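Local coordinates for hypothetical UPF0270 protein PA3463 (PDB 1Y0N) that is of unknown function and belongs to the uncharacterised UPF0270 family, folding as a small single chain of two helices packed on a short antiparallel sheet, at residues 52-57 with 63-68; 18-23 with 34-39; 13-18 with 42-47. All coordinates share one frame; numbering follows the deposited sequence.

Contact 1 (52-57 with 63-68); sequences AVILFD and CQLMLR
I54 and L65 meet at an oblique angle at the apolar centre of this strand pair, CG1 of I54 3.9 Å from CG of L65. The same face carries A52, whose small CB meets L65 CD2, and C63, whose SG reaches I54 CG2. C63 SG also sits at the edge of the F56 ring, near its plane and 3.5 Å from F56 CD1, a Cys sulfur-aromatic contact. F56 CG stands anti to the backbone N (chi1 179°), which puts CD1 of the ring against the sulfur. Small and branched apolar residues suit this face: L18 and F22 of helix 12-24 and L47 of helix 36-48 pack on L65, L47 also on A52 and I54, while F56 turns to I5 and M3. The other face holds L55 and M66, where CD1 of L55 touches the methionine SD at 3.8 Å. Between the faces, V53 with M66 and L55 with Q64 form hydrogen-bonded pairs, each joined by two N-H...O bonds of 2.9 Å that pair the N and O of these four residues. At the polar edge the guanidinium of R68 has V53 CG1 over one face, 3.6 Å from NH2, while its NE is held by the G50 carbonyl. Strands 52-56 and 63-67 make an antiparallel beta hairpin.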
# COMPACT_ATOMS: atom_id res chain seq x y z
N ALA A 52 -3.80 0.85 5.93
CA ALA A 52 -2.69 0.44 5.02
C ALA A 52 -2.22 1.72 4.39
O ALA A 52 -3.00 2.65 4.25
CB ALA A 52 -3.21 -0.55 3.90
N VAL A 53 -0.92 1.78 4.09
CA VAL A 53 -0.29 2.92 3.48
C VAL A 53 0.64 2.40 2.37
O VAL A 53 0.84 1.16 2.22
CB VAL A 53 0.56 3.76 4.53
CG1 VAL A 53 -0.34 4.30 5.70
CG2 VAL A 53 1.73 2.90 5.09
N ILE A 54 1.15 3.34 1.58
CA ILE A 54 2.09 3.00 0.53
C ILE A 54 3.42 3.68 0.79
O ILE A 54 3.48 4.88 0.91
CB ILE A 54 1.56 3.39 -0.85
CG1 ILE A 54 0.29 2.54 -1.11
CG2 ILE A 54 2.65 3.10 -1.93
CD1 ILE A 54 -0.61 3.12 -2.05
N LEU A 55 4.45 2.87 0.87
CA LEU A 55 5.81 3.33 1.01
C LEU A 55 6.54 3.36 -0.34
O LEU A 55 6.48 2.42 -1.13
CB LEU A 55 6.58 2.42 1.97
CG LEU A 55 6.26 2.48 3.46
CD1 LEU A 55 7.34 1.65 4.14
CD2 LEU A 55 6.28 3.96 4.07
N PHE A 56 7.23 4.45 -0.57
CA PHE A 56 7.99 4.63 -1.80
C PHE A 56 9.48 4.90 -1.53
O PHE A 56 9.79 5.72 -0.69
CB PHE A 56 7.46 5.85 -2.55
CG PHE A 56 8.20 6.13 -3.83
CD1 PHE A 56 8.13 5.22 -4.91
CD2 PHE A 56 9.03 7.23 -3.94
CE1 PHE A 56 8.83 5.47 -6.12
CE2 PHE A 56 9.74 7.48 -5.16
CZ PHE A 56 9.62 6.57 -6.22
N ASP A 57 10.36 4.18 -2.25
CA ASP A 57 11.82 4.31 -2.14
C ASP A 57 12.36 5.10 -3.33
O ASP A 57 12.33 4.61 -4.43
CB ASP A 57 12.45 2.92 -2.18
CG ASP A 57 13.99 2.95 -1.91
OD1 ASP A 57 14.55 4.04 -1.60
OD2 ASP A 57 14.62 1.86 -1.99
N CYS A 63 7.69 0.83 -4.97
CA CYS A 63 6.58 1.05 -4.05
C CYS A 63 6.23 -0.24 -3.37
O CYS A 63 6.41 -1.35 -3.94
CB CYS A 63 5.30 1.52 -4.79
SG CYS A 63 5.19 3.28 -5.13
N GLN A 64 5.68 -0.12 -2.17
CA GLN A 64 5.04 -1.27 -1.55
C GLN A 64 3.86 -0.87 -0.61
O GLN A 64 3.95 0.08 0.15
CB GLN A 64 6.10 -2.08 -0.77
CG GLN A 64 5.55 -3.33 -0.13
CD GLN A 64 6.62 -4.30 0.19
OE1 GLN A 64 6.45 -5.21 1.00
NE2 GLN A 64 7.77 -4.12 -0.46
N LEU A 65 2.78 -1.63 -0.69
CA LEU A 65 1.66 -1.48 0.21
C LEU A 65 2.01 -2.21 1.51
O LEU A 65 2.53 -3.32 1.44
CB LEU A 65 0.42 -2.14 -0.37
CG LEU A 65 -0.76 -1.20 -0.46
CD1 LEU A 65 -0.99 -1.10 -1.98
CD2 LEU A 65 -1.98 -1.75 0.18
N MET A 66 1.77 -1.55 2.65
CA MET A 66 2.03 -2.13 3.98
C MET A 66 0.90 -1.74 4.95
O MET A 66 0.31 -0.68 4.85
CB MET A 66 3.41 -1.64 4.52
CG MET A 66 4.72 -2.42 3.96
SD MET A 66 6.17 -1.93 4.85
CE MET A 66 5.94 -3.18 6.12
N LEU A 67 0.61 -2.60 5.91
CA LEU A 67 -0.24 -2.22 7.05
C LEU A 67 0.51 -1.16 7.88
O LEU A 67 1.70 -1.28 8.14
CB LEU A 67 -0.54 -3.43 7.96
CG LEU A 67 -1.49 -4.53 7.45
CD1 LEU A 67 -1.61 -5.73 8.42
CD2 LEU A 67 -2.85 -3.90 7.19
N ARG A 68 -0.17 -0.08 8.19
CA ARG A 68 0.38 0.99 9.09
C ARG A 68 1.04 0.37 10.33
O ARG A 68 2.05 0.87 10.77
CB ARG A 68 -0.77 1.91 9.55
CG ARG A 68 -0.26 3.10 10.45
CD ARG A 68 -1.46 3.98 10.94
NE ARG A 68 -1.94 4.75 9.80
CZ ARG A 68 -1.37 5.86 9.35
NH1 ARG A 68 -0.33 6.44 9.98
NH2 ARG A 68 -1.84 6.39 8.25

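Contact 2 (18-23 with 34-39); sequences LLEDFV and TPLDVR
Two consecutive helices meet here, the last turns of helix 12-24 lying against the first turn of helix 36-48, with P35 at the N-cap position of the latter. V23 lies at the middle of the contact. Its CB lies 4.0 Å from R39 CB, and its two methyls divide the work: CG1 rests 3.5 Å from the backbone O of R39, whereas CG2 meets L36 CD1 at 3.6 Å. A compact beta-branched residue suits this place because it presents both methyls close to the backbone. L36 forks between two partners, its other methyl, CD2, lying 3.6 Å from E20 OE2. The glutamate reaches it with an extended chain that crosses the leucine at about a right angle. L36 CD1 also covers one face of the R39 guanidinium, near the rim. The arginine chain bends at chi3 (-74°) and brings NE to the T34 carbonyl O in a weak bond of 3.2 Å, while NH1 stands 3.3 Å from V23 O. R39 thus packs its aliphatic base on V23, while its guanidinium is only weakly tied, to T34 O. The chemistry is that of a modest surface contact in which one apolar pair, V23 with L36, is flanked by R39 CB and by the carboxylate of E20.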
# COMPACT_ATOMS: atom_id res chain seq x y z
N LEU A 18 0.07 -3.22 -6.92
CA LEU A 18 0.46 -3.13 -5.47
C LEU A 18 -0.60 -3.83 -4.55
O LEU A 18 -0.25 -4.52 -3.60
CB LEU A 18 0.62 -1.65 -5.02
CG LEU A 18 1.66 -0.67 -5.64
CD1 LEU A 18 1.71 0.66 -4.90
CD2 LEU A 18 3.03 -1.22 -5.61
N LEU A 19 -1.89 -3.62 -4.85
CA LEU A 19 -2.98 -4.22 -4.05
C LEU A 19 -2.96 -5.74 -4.15
O LEU A 19 -3.03 -6.43 -3.15
CB LEU A 19 -4.36 -3.67 -4.46
CG LEU A 19 -4.65 -2.26 -3.95
CD1 LEU A 19 -5.78 -1.67 -4.79
CD2 LEU A 19 -5.02 -2.29 -2.47
N GLU A 20 -2.82 -6.25 -5.39
CA GLU A 20 -2.70 -7.68 -5.65
C GLU A 20 -1.48 -8.28 -4.98
O GLU A 20 -1.61 -9.32 -4.30
CB GLU A 20 -2.77 -7.96 -7.18
CG GLU A 20 -2.44 -9.37 -7.54
CD GLU A 20 -2.97 -9.79 -8.91
OE1 GLU A 20 -3.50 -8.91 -9.69
OE2 GLU A 20 -2.85 -11.02 -9.17
N ASP A 21 -0.31 -7.62 -5.10
CA ASP A 21 0.90 -8.07 -4.37
C ASP A 21 0.62 -8.21 -2.89
O ASP A 21 0.92 -9.22 -2.28
CB ASP A 21 2.08 -7.10 -4.55
CG ASP A 21 2.65 -7.13 -5.98
OD1 ASP A 21 2.26 -8.04 -6.74
OD2 ASP A 21 3.43 -6.22 -6.34
N PHE A 22 -0.01 -7.20 -2.32
CA PHE A 22 -0.21 -7.12 -0.85
C PHE A 22 -1.08 -8.26 -0.39
O PHE A 22 -0.74 -8.96 0.56
CB PHE A 22 -0.80 -5.74 -0.50
CG PHE A 22 -1.21 -5.58 0.93
CD1 PHE A 22 -0.25 -5.44 1.92
CD2 PHE A 22 -2.56 -5.62 1.28
CE1 PHE A 22 -0.63 -5.31 3.28
CE2 PHE A 22 -2.97 -5.45 2.62
CZ PHE A 22 -2.01 -5.33 3.62
N VAL A 23 -2.20 -8.48 -1.04
CA VAL A 23 -3.14 -9.50 -0.56
C VAL A 23 -2.69 -10.93 -0.86
O VAL A 23 -3.26 -11.90 -0.35
CB VAL A 23 -4.64 -9.24 -1.00
CG1 VAL A 23 -5.07 -7.86 -0.62
CG2 VAL A 23 -4.85 -9.44 -2.53
N THR A 34 -11.53 -16.72 0.28
CA THR A 34 -12.08 -15.47 -0.26
C THR A 34 -11.47 -15.16 -1.64
O THR A 34 -10.27 -15.24 -1.79
CB THR A 34 -11.74 -14.32 0.70
OG1 THR A 34 -12.25 -14.63 2.00
CG2 THR A 34 -12.30 -13.02 0.22
N PRO A 35 -12.29 -14.82 -2.65
CA PRO A 35 -11.74 -14.47 -3.96
C PRO A 35 -10.77 -13.29 -3.91
O PRO A 35 -10.93 -12.39 -3.05
CB PRO A 35 -12.96 -14.04 -4.78
CG PRO A 35 -14.19 -14.39 -3.98
CD PRO A 35 -13.77 -14.77 -2.60
N LEU A 36 -9.83 -13.27 -4.85
CA LEU A 36 -8.84 -12.19 -4.99
C LEU A 36 -9.43 -10.80 -4.96
O LEU A 36 -8.92 -9.92 -4.25
CB LEU A 36 -8.10 -12.30 -6.31
CG LEU A 36 -6.85 -11.41 -6.41
CD1 LEU A 36 -5.85 -11.68 -5.22
CD2 LEU A 36 -6.11 -11.62 -7.77
N ASP A 37 -10.44 -10.60 -5.79
CA ASP A 37 -11.06 -9.33 -5.94
C ASP A 37 -11.70 -8.78 -4.63
O ASP A 37 -11.63 -7.59 -4.38
CB ASP A 37 -12.06 -9.37 -7.12
CG ASP A 37 -13.17 -8.39 -6.97
OD1 ASP A 37 -14.25 -8.80 -6.45
OD2 ASP A 37 -12.98 -7.20 -7.34
N VAL A 38 -12.32 -9.66 -3.84
CA VAL A 38 -12.83 -9.33 -2.53
C VAL A 38 -11.68 -8.87 -1.57
O VAL A 38 -11.79 -7.89 -0.81
CB VAL A 38 -13.60 -10.53 -1.92
CG1 VAL A 38 -13.81 -10.35 -0.49
CG2 VAL A 38 -14.92 -10.78 -2.69
N ARG A 39 -10.61 -9.64 -1.57
CA ARG A 39 -9.46 -9.30 -0.75
C ARG A 39 -8.87 -7.96 -1.16
O ARG A 39 -8.48 -7.18 -0.31
CB ARG A 39 -8.44 -10.43 -0.83
CG ARG A 39 -8.78 -11.64 0.05
CD ARG A 39 -7.64 -12.66 -0.05
NE ARG A 39 -7.71 -13.30 -1.35
CZ ARG A 39 -6.74 -13.95 -1.97
NH1 ARG A 39 -5.52 -14.07 -1.46
NH2 ARG A 39 -7.00 -14.49 -3.15

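Contact 3 (13-18 with 42-47); sequences DTLNNL and RARHAL
A helix-helix contact, partly buried and combining one polar bridge with one leucine pair, joins helices 12-24 and 36-48 where their short segments run 112° apart. The axes stay 11.5 Å from each other, so long side chains must span the gap. From helix 36-48, R44 does so with a chain extended from CG to NE, and its NH2 gives N16 OD1 a hydrogen bond, with an N-H...O angle of 152°, whose 2.5 Å is shorter than expected and should be read with caution. The oxygen lies at the edge of the guanidinium, near its plane, although the amide plane is turned 81° from it. A water closes the bridge: it donates to N16 OD1 at 2.8 Å and accepts from R44 NH1 at 3.1 Å. The arginine and the water thus both direct donors to OD1; an amide oxygen suits this place, as it can accept both without carrying charge. R44 NE has a long, weak ion pair with E41. On the buried side, L15 CD1 meets L47 CD1 at 3.9 Å, the two side chains passing antiparallel to each other. I54 of strand 52-56 touches both L15 and L47, so the leucine pair is seated between the helices and the sheet.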
# COMPACT_ATOMS: atom_id res chain seq x y z
N ASP A 13 -3.07 1.53 -12.56
CA ASP A 13 -2.53 0.18 -12.76
C ASP A 13 -1.42 -0.18 -11.81
O ASP A 13 -1.34 -1.33 -11.40
CB ASP A 13 -2.02 -0.05 -14.20
CG ASP A 13 -3.15 -0.24 -15.22
OD1 ASP A 13 -4.35 -0.37 -14.82
OD2 ASP A 13 -2.84 -0.23 -16.43
N THR A 14 -0.53 0.76 -11.52
CA THR A 14 0.46 0.42 -10.55
C THR A 14 -0.26 0.18 -9.20
O THR A 14 0.08 -0.74 -8.54
CB THR A 14 1.75 1.38 -10.45
OG1 THR A 14 1.56 2.41 -9.46
CG2 THR A 14 2.17 1.99 -11.78
N LEU A 15 -1.27 0.98 -8.85
CA LEU A 15 -2.00 0.72 -7.58
C LEU A 15 -2.63 -0.69 -7.53
O LEU A 15 -2.60 -1.35 -6.50
CB LEU A 15 -3.06 1.79 -7.27
CG LEU A 15 -3.88 1.63 -5.97
CD1 LEU A 15 -3.02 1.38 -4.69
CD2 LEU A 15 -4.75 2.83 -5.71
N ASN A 16 -3.19 -1.14 -8.66
CA ASN A 16 -3.85 -2.47 -8.71
C ASN A 16 -2.90 -3.57 -8.49
O ASN A 16 -3.21 -4.51 -7.75
CB ASN A 16 -4.63 -2.70 -10.03
CG ASN A 16 -5.77 -1.72 -10.20
OD1 ASN A 16 -6.31 -1.23 -9.21
ND2 ASN A 16 -6.10 -1.38 -11.47
N ASN A 17 -1.73 -3.45 -9.13
CA ASN A 17 -0.63 -4.38 -8.98
C ASN A 17 -0.11 -4.39 -7.52
O ASN A 17 0.15 -5.44 -6.97
CB ASN A 17 0.57 -4.02 -9.92
CG ASN A 17 0.25 -4.19 -11.44
OD1 ASN A 17 -0.55 -5.02 -11.83
ND2 ASN A 17 0.92 -3.39 -12.28
N LEU A 18 0.07 -3.22 -6.92
CA LEU A 18 0.46 -3.13 -5.47
C LEU A 18 -0.60 -3.83 -4.55
O LEU A 18 -0.25 -4.52 -3.60
CB LEU A 18 0.62 -1.65 -5.02
CG LEU A 18 1.66 -0.67 -5.64
CD1 LEU A 18 1.71 0.66 -4.90
CD2 LEU A 18 3.03 -1.22 -5.61
N ARG A 42 -11.13 -5.20 0.14
CA ARG A 42 -10.88 -5.04 1.56
C ARG A 42 -9.60 -4.21 1.75
O ARG A 42 -9.53 -3.34 2.60
CB ARG A 42 -10.67 -6.35 2.28
CG ARG A 42 -11.87 -7.26 2.43
CD ARG A 42 -11.44 -8.48 3.18
NE ARG A 42 -12.61 -9.34 3.36
CZ ARG A 42 -12.55 -10.63 3.63
NH1 ARG A 42 -11.36 -11.23 3.74
NH2 ARG A 42 -13.66 -11.34 3.79
N ALA A 43 -8.59 -4.46 0.92
CA ALA A 43 -7.33 -3.67 1.02
C ALA A 43 -7.51 -2.18 0.59
O ALA A 43 -6.87 -1.26 1.12
CB ALA A 43 -6.22 -4.40 0.22
N ARG A 44 -8.35 -1.94 -0.42
CA ARG A 44 -8.64 -0.61 -0.87
C ARG A 44 -9.36 0.20 0.23
O ARG A 44 -9.15 1.40 0.32
CB ARG A 44 -9.59 -0.59 -2.08
CG ARG A 44 -9.03 -0.91 -3.41
CD ARG A 44 -10.07 -0.65 -4.58
NE ARG A 44 -9.55 -1.28 -5.78
CZ ARG A 44 -8.62 -0.76 -6.57
NH1 ARG A 44 -8.09 0.44 -6.30
NH2 ARG A 44 -8.20 -1.46 -7.63
N HIS A 45 -10.26 -0.45 0.93
CA HIS A 45 -10.96 0.17 2.08
C HIS A 45 -9.94 0.53 3.18
O HIS A 45 -10.00 1.61 3.76
CB HIS A 45 -11.98 -0.79 2.64
CG HIS A 45 -12.91 -0.17 3.64
ND1 HIS A 45 -13.75 0.86 3.34
CD2 HIS A 45 -13.15 -0.49 4.94
CE1 HIS A 45 -14.47 1.17 4.40
NE2 HIS A 45 -14.11 0.38 5.39
N ALA A 46 -9.03 -0.41 3.45
CA ALA A 46 -7.95 -0.24 4.44
C ALA A 46 -7.09 0.98 4.02
O ALA A 46 -6.73 1.81 4.88
CB ALA A 46 -7.11 -1.48 4.53
N LEU A 47 -6.84 1.15 2.70
CA LEU A 47 -6.10 2.36 2.22
C LEU A 47 -6.90 3.64 2.44
O LEU A 47 -6.34 4.70 2.93
CB LEU A 47 -5.77 2.25 0.70
CG LEU A 47 -4.65 1.30 0.29
CD1 LEU A 47 -4.80 1.23 -1.24
CD2 LEU A 47 -3.31 1.97 0.73
O HOH W 1 -6.60 1.52 -8.76

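Contacts 2 and 3 are successive meeting points of the same two helices, their centres about 8 Å apart, with contact 2 nested inside the loop that contact 3 closes. L19 bridges them: its CD1 lies 3.5 Å from R44 CZ and its CD2 3.7 Å from L47 CD1. The hairpin of contact 1 follows helix 36-48 in the chain and packs on both helices. L18, shared by contacts 2 and 3, places CB 3.5 Å from L65 CD1, and L47 CD2 approaches A52 O at 3.6 Å. No active site is known; glycerol, probably from the crystallisation liquor, hydrogen-bonds I54 N, and bound glycerol also lies about 4 Å from the L47 side chain and about 3 Å from that of R68.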